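Local structure of 3-methyladenine dna-glycosylase (Archaeoglobus fulgidus, 2JHN) at residues 135-138 and 139-142; 262-265 and 266-270; 271-274 and 275-278. The protein is a DNA glycosylase of the helix-hairpin-helix superfamily of base excision repair proteins, with a TATA-box-binding-protein-like domain at its N-terminal end. The protein carries 1 engineered substitution. All coordinates share one frame; numbering follows the deposited sequence.

Contact 1: residues 135-138 and 139-142; sequences VAEK and LAAK. With MBO (mercuribenzoic acid), chain C.
Lys142 starts its side chain against the turn of helix that ends in Lys138 and finishes it beside a bound mercuribenzoic acid. Its CB lies 3.7 Å from the mercury atom of the ligand. CG, set anti to the carbonyl carbon (chi1 -63°), rests on the backbone oxygen of Lys138, 3.3 Å from Lys138 O, which also accepts the amide hydrogen of Lys142. A bend at chi2, near -101°, then carries the chain above the plane of the ligand ring but beside its outline, with CD 3.7 Å from CE2 of the ligand. NZ, likewise above the plane and outside the ring, lies 3.9 Å from CE3 of the ligand, yet stops short of the carboxylate, so the two charges do not pair directly. The backbone takes part too, since Lys142 O lies 3.2 Å from the mercury. Arg146 and Cys178 complete this pocket. One turn back, Leu139 packs beside Ile127 and Ile131; its CD1 reaches Val135 CG1 only loosely, at 4.4 Å. The ligand thus meets Lys142 mainly through aliphatic carbon against ring and oxygen beside mercury, and the ammonium group probably adds a general electrostatic attraction to the carboxylate.

Contact 2: residues 262-265 and 266-270; sequences VREI and ARERF
Val262 and Ala266 open a run of regular i to i+4 backbone bonds, Ala266 N to Val262 O at 2.9 Å, which continues through Arg267 and Glu268. The run tightens at Arg269, whose N donates to Ile265 O at 2.7 Å, and the end of the run overlaps a wider pi-type turn at 266-270. Ile265 fills the angle between the last two side chains. With CG2 trans to the backbone N, that methyl approaches Phe270 CZ obliquely at 3.9 Å, while CD1 takes the other branch and meets the edge of the Arg269 guanidinium, 3.7 Å from NE. Arg269 sends NH1 on to a salt bridge with Asp95, its alkyl chain extended as far as NE. This is helix 259-270 of the helix-hairpin-helix glycosylase fold, and its inner side packs on helix 241-251, where Val247 meets Val262 and Ile265, and Tyr251 meets Phe270. The outer side carries charge. Glu264 and Glu268 run side by side, their carboxylates turned 85° to each other and their OE2 atoms 3.6 Å apart; the resulting repulsion is probably eased by Lys261, which pairs with Glu264. A bend at chi3 (-51°) folds Arg267 back over its own helix. Arg263 O lies above one face of its guanidinium, toward the rim, and NH2 comes to 3.4 Å from Glu264 CA, a van der Waals contact. Arg263 leads its own guanidinium away from the contact, to salt bridges of NH2 with Asp239 and Glu224.

Contact 3: residues 271-274 and 275-278; sequences GRFA and RDIL
Asp276 OD2 is gripped by two groups: a water donates to it at 2.7 Å, and Arg110 forms a salt bridge with it. Phe273 CD1 lies beside it, 3.5 Å from OD2, at the ring edge and in the ring plane, though the carboxylate itself is turned 52° from the ring. The same water donates to Arg272 O at 2.8 Å, tying the first turn of the helix to the loop before it, while the second carboxylate oxygen, OD1, accepts from Ala111 N and limits the rotation of the group. Phe273 occupies the N-cap position of helix 274-287, in the short connection from helix 259-270 where Gly271, with a positive phi, is the first residue to leave helical geometry. Its carbonyl oxygen, Phe273 O, receives Ile277 N at 2.9 Å in an almost straight bond (175°). With chi1 at -64°, the CG1 branch of Ile277 folds against this carbonyl, CG1 lying 3.4 Å from Phe273 O, and its CD1 reaches Phe273 CB at 4.1 Å. Arg272 CG stands 3.7 Å above one face of the Phe273 ring, toward its rim, and Phe91 of helix 86-93 meets the ring as well. Asn234 bridges the connection from outside, bonding Gly271 O and Arg275 N.

Followed from the N terminus, the chain first forms contact 1, a single turn-to-turn contact within helix 133-147, which packs on helix 118-127 through Ala136, Leu139 and Ala140. Contacts 2 and 3 come in series much later; none nests in or crosses another, and each spans adjacent residues without enclosing a loop. Contact 1 stands apart, with its nearest atoms about 20 Å from contact 2 and about 15 Å from contact 3. The latter two are neighbours: the end of helix 259-270 passes directly into the connection before helix 274-287, with Gly271 N probably bonded to Ala266 O. Phe270 CB then packs on Ile277 CD1 at 3.7 Å, joining the two consecutive helices across their bend.

Contact 1: residues 135-138 and 139-142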
loop_
_atom_site.group_PDB
_atom_site.type_symbol
_atom_site.label_atom_id
_atom_site.label_comp_id
_atom_site.label_asym_id
_atom_site.label_seq_id
_atom_site.Cartn_x
_atom_site.Cartn_y
_atom_site.Cartn_z
ATOM N N VAL A 135 14.766 0.007 -2.252
ATOM C CA VAL A 135 15.248 -0.653 -3.501
ATOM C C VAL A 135 14.060 -1.178 -4.349
ATOM O O VAL A 135 14.056 -1.063 -5.586
ATOM C CB VAL A 135 16.293 -1.795 -3.206
ATOM C CG1 VAL A 135 16.539 -2.675 -4.430
ATOM C CG2 VAL A 135 17.628 -1.214 -2.700
ATOM N N ALA A 136 13.052 -1.732 -3.674
ATOM C CA ALA A 136 11.841 -2.245 -4.329
ATOM C C ALA A 136 11.095 -1.138 -5.062
ATOM O O ALA A 136 10.646 -1.330 -6.183
ATOM C CB ALA A 136 10.915 -2.916 -3.311
ATOM N N GLU A 137 10.960 0.015 -4.414
ATOM C CA GLU A 137 10.272 1.162 -4.999
ATOM C C GLU A 137 10.997 1.749 -6.229
ATOM O O GLU A 137 10.359 2.201 -7.184
ATOM C CB GLU A 137 10.034 2.221 -3.927
ATOM C CG GLU A 137 9.031 1.764 -2.846
ATOM C CD GLU A 137 7.586 1.802 -3.335
ATOM O OE1 GLU A 137 7.134 0.804 -3.951
ATOM O OE2 GLU A 137 6.903 2.833 -3.096
ATOM N N LYS A 138 12.332 1.744 -6.199
ATOM C CA LYS A 138 13.104 2.157 -7.379
ATOM C C LYS A 138 12.878 1.201 -8.542
ATOM O O LYS A 138 12.773 1.637 -9.688
ATOM C CB LYS A 138 14.602 2.264 -7.054
ATOM C CG LYS A 138 14.915 3.443 -6.172
ATOM C CD LYS A 138 16.406 3.558 -5.912
ATOM C CE LYS A 138 16.652 4.643 -4.884
ATOM N NZ LYS A 138 18.075 5.088 -4.917
ATOM N N LEU A 139 12.789 -0.098 -8.245
ATOM C CA LEU A 139 12.471 -1.098 -9.263
ATOM C C LEU A 139 11.073 -0.854 -9.835
ATOM O O LEU A 139 10.888 -0.888 -11.057
ATOM C CB LEU A 139 12.611 -2.516 -8.717
ATOM C CG LEU A 139 14.051 -3.031 -8.686
ATOM C CD1 LEU A 139 14.199 -4.275 -7.828
ATOM C CD2 LEU A 139 14.544 -3.310 -10.115
ATOM N N ALA A 140 10.098 -0.566 -8.955
ATOM C CA ALA A 140 8.744 -0.216 -9.397
ATOM C C ALA A 140 8.761 0.979 -10.357
ATOM O O ALA A 140 8.076 0.958 -11.388
ATOM C CB ALA A 140 7.830 0.096 -8.192
ATOM N N ALA A 141 9.516 2.018 -9.991
ATOM C CA ALA A 141 9.639 3.213 -10.831
ATOM C C ALA A 141 10.224 2.905 -12.227
ATOM O O ALA A 141 9.773 3.472 -13.214
ATOM C CB ALA A 141 10.414 4.302 -10.116
ATOM N N LYS A 142 11.176 1.980 -12.308
ATOM C CA LYS A 142 11.744 1.559 -13.598
ATOM C C LYS A 142 10.654 0.919 -14.455
ATOM O O LYS A 142 10.466 1.259 -15.625
ATOM C CB LYS A 142 12.883 0.563 -13.384
ATOM C CG LYS A 142 14.083 1.097 -12.618
ATOM C CD LYS A 142 15.188 1.434 -13.603
ATOM C CE LYS A 142 16.444 1.861 -12.890
ATOM N NZ LYS A 142 17.144 2.864 -13.739
HETATM HG HG MBO C . 13.019 0.009 -17.087
HETATM C CE1 MBO C . 13.808 2.143 -17.164
HETATM C CE2 MBO C . 15.180 2.352 -17.198
HETATM C CE3 MBO C . 15.645 3.658 -17.248
HETATM C CE4 MBO C . 14.746 4.722 -17.248
HETATM C CE5 MBO C . 13.371 4.498 -17.221
HETATM C CE6 MBO C . 12.894 3.193 -17.179
HETATM C CZ MBO C . 15.264 6.126 -17.289
HETATM O OZ1 MBO C . 14.461 7.062 -17.426
HETATM O OZ2 MBO C . 16.487 6.323 -17.164
#

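Contact 2: residues 262-265 and 266-270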
loop_
_atom_site.group_PDB
_atom_site.type_symbol
_atom_site.label_atom_id
_atom_site.label_comp_id
_atom_site.label_asym_id
_atom_site.label_seq_id
_atom_site.Cartn_x
_atom_site.Cartn_y
_atom_site.Cartn_z
ATOM N N VAL A 262 5.058 -12.490 18.029
ATOM C CA VAL A 262 4.428 -11.309 17.440
ATOM C C VAL A 262 2.973 -11.580 17.056
ATOM O O VAL A 262 2.101 -10.768 17.335
ATOM C CB VAL A 262 5.224 -10.776 16.254
ATOM C CG1 VAL A 262 4.425 -9.701 15.475
ATOM C CG2 VAL A 262 6.557 -10.233 16.716
ATOM N N ARG A 263 2.714 -12.729 16.424
ATOM C CA ARG A 263 1.343 -13.159 16.165
ATOM C C ARG A 263 0.468 -13.227 17.398
ATOM O O ARG A 263 -0.718 -12.888 17.352
ATOM C CB ARG A 263 1.340 -14.532 15.478
ATOM C CG ARG A 263 0.903 -14.469 14.065
ATOM C CD ARG A 263 1.038 -15.793 13.373
ATOM N NE ARG A 263 1.460 -15.525 12.013
ATOM C CZ ARG A 263 2.676 -15.768 11.533
ATOM N NH1 ARG A 263 3.613 -16.326 12.295
ATOM N NH2 ARG A 263 2.944 -15.460 10.271
ATOM N N GLU A 264 1.059 -13.699 18.497
ATOM C CA GLU A 264 0.370 -13.849 19.766
ATOM C C GLU A 264 -0.018 -12.467 20.309
ATOM O O GLU A 264 -1.172 -12.262 20.685
ATOM C CB GLU A 264 1.259 -14.648 20.742
ATOM C CG GLU A 264 0.704 -14.870 22.142
ATOM C CD GLU A 264 1.804 -15.088 23.185
ATOM O OE1 GLU A 264 2.804 -15.789 22.898
ATOM O OE2 GLU A 264 1.670 -14.538 24.298
ATOM N N ILE A 265 0.937 -11.534 20.312
ATOM C CA ILE A 265 0.699 -10.114 20.640
ATOM C C ILE A 265 -0.422 -9.466 19.809
ATOM O O ILE A 265 -1.331 -8.822 20.358
ATOM C CB ILE A 265 2.010 -9.257 20.544
ATOM C CG1 ILE A 265 2.761 -9.293 21.871
ATOM C CG2 ILE A 265 1.700 -7.769 20.184
ATOM C CD1 ILE A 265 1.913 -8.810 23.080
ATOM N N ALA A 266 -0.354 -9.625 18.486
ATOM C CA ALA A 266 -1.406 -9.088 17.619
ATOM C C ALA A 266 -2.787 -9.642 17.959
ATOM O O ALA A 266 -3.771 -8.895 18.006
ATOM C CB ALA A 266 -1.069 -9.345 16.149
ATOM N N ARG A 267 -2.870 -10.953 18.218
ATOM C CA ARG A 267 -4.124 -11.563 18.628
ATOM C C ARG A 267 -4.640 -10.949 19.917
ATOM O O ARG A 267 -5.806 -10.594 20.010
ATOM C CB ARG A 267 -3.974 -13.080 18.803
ATOM C CG ARG A 267 -4.274 -13.897 17.574
ATOM C CD ARG A 267 -4.396 -15.396 17.900
ATOM N NE ARG A 267 -3.266 -15.914 18.677
ATOM C CZ ARG A 267 -2.113 -16.359 18.170
ATOM N NH1 ARG A 267 -1.897 -16.386 16.861
ATOM N NH2 ARG A 267 -1.166 -16.794 18.991
ATOM N N GLU A 268 -3.746 -10.794 20.895
ATOM C CA GLU A 268 -4.118 -10.295 22.223
ATOM C C GLU A 268 -4.415 -8.791 22.278
ATOM O O GLU A 268 -5.336 -8.358 22.988
ATOM C CB GLU A 268 -3.045 -10.682 23.269
ATOM C CG GLU A 268 -2.874 -12.208 23.461
ATOM C CD GLU A 268 -1.673 -12.599 24.335
ATOM O OE1 GLU A 268 -0.679 -11.847 24.401
ATOM O OE2 GLU A 268 -1.726 -13.682 24.955
ATOM N N ARG A 269 -3.647 -7.995 21.528
ATOM C CA ARG A 269 -3.689 -6.549 21.668
ATOM C C ARG A 269 -4.250 -5.757 20.481
ATOM O O ARG A 269 -4.687 -4.605 20.660
ATOM C CB ARG A 269 -2.270 -6.037 21.986
ATOM C CG ARG A 269 -1.777 -6.532 23.346
ATOM C CD ARG A 269 -0.451 -5.953 23.706
ATOM N NE ARG A 269 -0.035 -6.301 25.073
ATOM C CZ ARG A 269 -0.174 -5.521 26.156
ATOM N NH1 ARG A 269 -0.739 -4.318 26.093
ATOM N NH2 ARG A 269 0.253 -5.968 27.329
ATOM N N PHE A 270 -4.210 -6.346 19.277
ATOM C CA PHE A 270 -4.573 -5.564 18.076
ATOM C C PHE A 270 -5.984 -5.851 17.559
ATOM O O PHE A 270 -6.645 -4.955 17.016
ATOM C CB PHE A 270 -3.549 -5.713 16.940
ATOM C CG PHE A 270 -2.115 -5.397 17.319
ATOM C CD1 PHE A 270 -1.775 -4.679 18.479
ATOM C CD2 PHE A 270 -1.092 -5.806 16.476
ATOM C CE1 PHE A 270 -0.421 -4.416 18.784
ATOM C CE2 PHE A 270 0.261 -5.557 16.772
ATOM C CZ PHE A 270 0.593 -4.842 17.935
#

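Contact 3: residues 271-274 and 275-278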
loop_
_atom_site.group_PDB
_atom_site.type_symbol
_atom_site.label_atom_id
_atom_site.label_comp_id
_atom_site.label_asym_id
_atom_site.label_seq_id
_atom_site.Cartn_x
_atom_site.Cartn_y
_atom_site.Cartn_z
ATOM N N GLY A 271 -6.433 -7.100 17.736
ATOM C CA GLY A 271 -7.796 -7.513 17.391
ATOM C C GLY A 271 -8.247 -7.049 16.022
ATOM O O GLY A 271 -7.491 -7.177 15.045
ATOM N N ARG A 272 -9.452 -6.478 15.949
ATOM C CA ARG A 272 -10.076 -6.134 14.663
ATOM C C ARG A 272 -9.320 -4.992 13.952
ATOM O O ARG A 272 -9.564 -4.694 12.783
ATOM C CB ARG A 272 -11.555 -5.769 14.844
ATOM C CG ARG A 272 -11.852 -4.504 15.649
ATOM C CD ARG A 272 -13.227 -4.646 16.349
ATOM N NE ARG A 272 -13.627 -3.461 17.101
ATOM C CZ ARG A 272 -13.319 -3.218 18.375
ATOM N NH1 ARG A 272 -12.580 -4.067 19.081
ATOM N NH2 ARG A 272 -13.755 -2.094 18.942
ATOM N N PHE A 273 -8.442 -4.336 14.693
ATOM C CA PHE A 273 -7.683 -3.180 14.180
ATOM C C PHE A 273 -6.240 -3.506 13.801
ATOM O O PHE A 273 -5.447 -2.591 13.538
ATOM C CB PHE A 273 -7.733 -2.024 15.193
ATOM C CG PHE A 273 -9.083 -1.398 15.305
ATOM C CD1 PHE A 273 -9.651 -0.705 14.223
ATOM C CD2 PHE A 273 -9.812 -1.511 16.493
ATOM C CE1 PHE A 273 -10.920 -0.142 14.325
ATOM C CE2 PHE A 273 -11.087 -0.942 16.588
ATOM C CZ PHE A 273 -11.638 -0.264 15.536
ATOM N N ALA A 274 -5.898 -4.795 13.728
ATOM C CA ALA A 274 -4.509 -5.202 13.429
ATOM C C ALA A 274 -3.983 -4.603 12.104
ATOM O O ALA A 274 -2.820 -4.177 12.039
ATOM C CB ALA A 274 -4.360 -6.726 13.399
ATOM N N ARG A 275 -4.843 -4.583 11.066
ATOM C CA ARG A 275 -4.447 -4.002 9.745
ATOM C C ARG A 275 -4.130 -2.490 9.800
ATOM O O ARG A 275 -3.225 -2.024 9.134
ATOM C CB ARG A 275 -5.511 -4.293 8.665
ATOM C CG ARG A 275 -4.932 -4.308 7.225
ATOM C CD ARG A 275 -6.055 -4.322 6.186
ATOM N NE ARG A 275 -6.664 -3.001 6.086
ATOM C CZ ARG A 275 -6.164 -2.008 5.360
ATOM N NH1 ARG A 275 -5.062 -2.197 4.645
ATOM N NH2 ARG A 275 -6.759 -0.817 5.365
ATOM N N ASP A 276 -4.883 -1.726 10.600
ATOM C CA ASP A 276 -4.596 -0.304 10.786
ATOM C C ASP A 276 -3.319 -0.134 11.595
ATOM O O ASP A 276 -2.416 0.642 11.247
ATOM C CB ASP A 276 -5.770 0.341 11.548
ATOM C CG ASP A 276 -7.060 0.245 10.794
ATOM O OD1 ASP A 276 -7.243 1.022 9.836
ATOM O OD2 ASP A 276 -7.911 -0.607 11.166
ATOM N N ILE A 277 -3.219 -0.890 12.681
ATOM C CA ILE A 277 -2.004 -0.823 13.514
ATOM C C ILE A 277 -0.740 -1.214 12.732
ATOM O O ILE A 277 0.340 -0.681 12.954
ATOM C CB ILE A 277 -2.188 -1.676 14.812
ATOM C CG1 ILE A 277 -3.313 -1.053 15.655
ATOM C CG2 ILE A 277 -0.850 -1.835 15.589
ATOM C CD1 ILE A 277 -3.891 -2.012 16.731
ATOM N N LEU A 278 -0.872 -2.153 11.802
ATOM C CA LEU A 278 0.237 -2.527 10.962
ATOM C C LEU A 278 0.882 -1.318 10.250
ATOM O O LEU A 278 2.113 -1.221 10.178
ATOM C CB LEU A 278 -0.266 -3.525 9.907
ATOM C CG LEU A 278 0.721 -3.947 8.814
ATOM C CD1 LEU A 278 1.907 -4.706 9.383
ATOM C CD2 LEU A 278 -0.005 -4.751 7.761
HETATM O O HOH W 1 -8.034 -3.312 10.884
#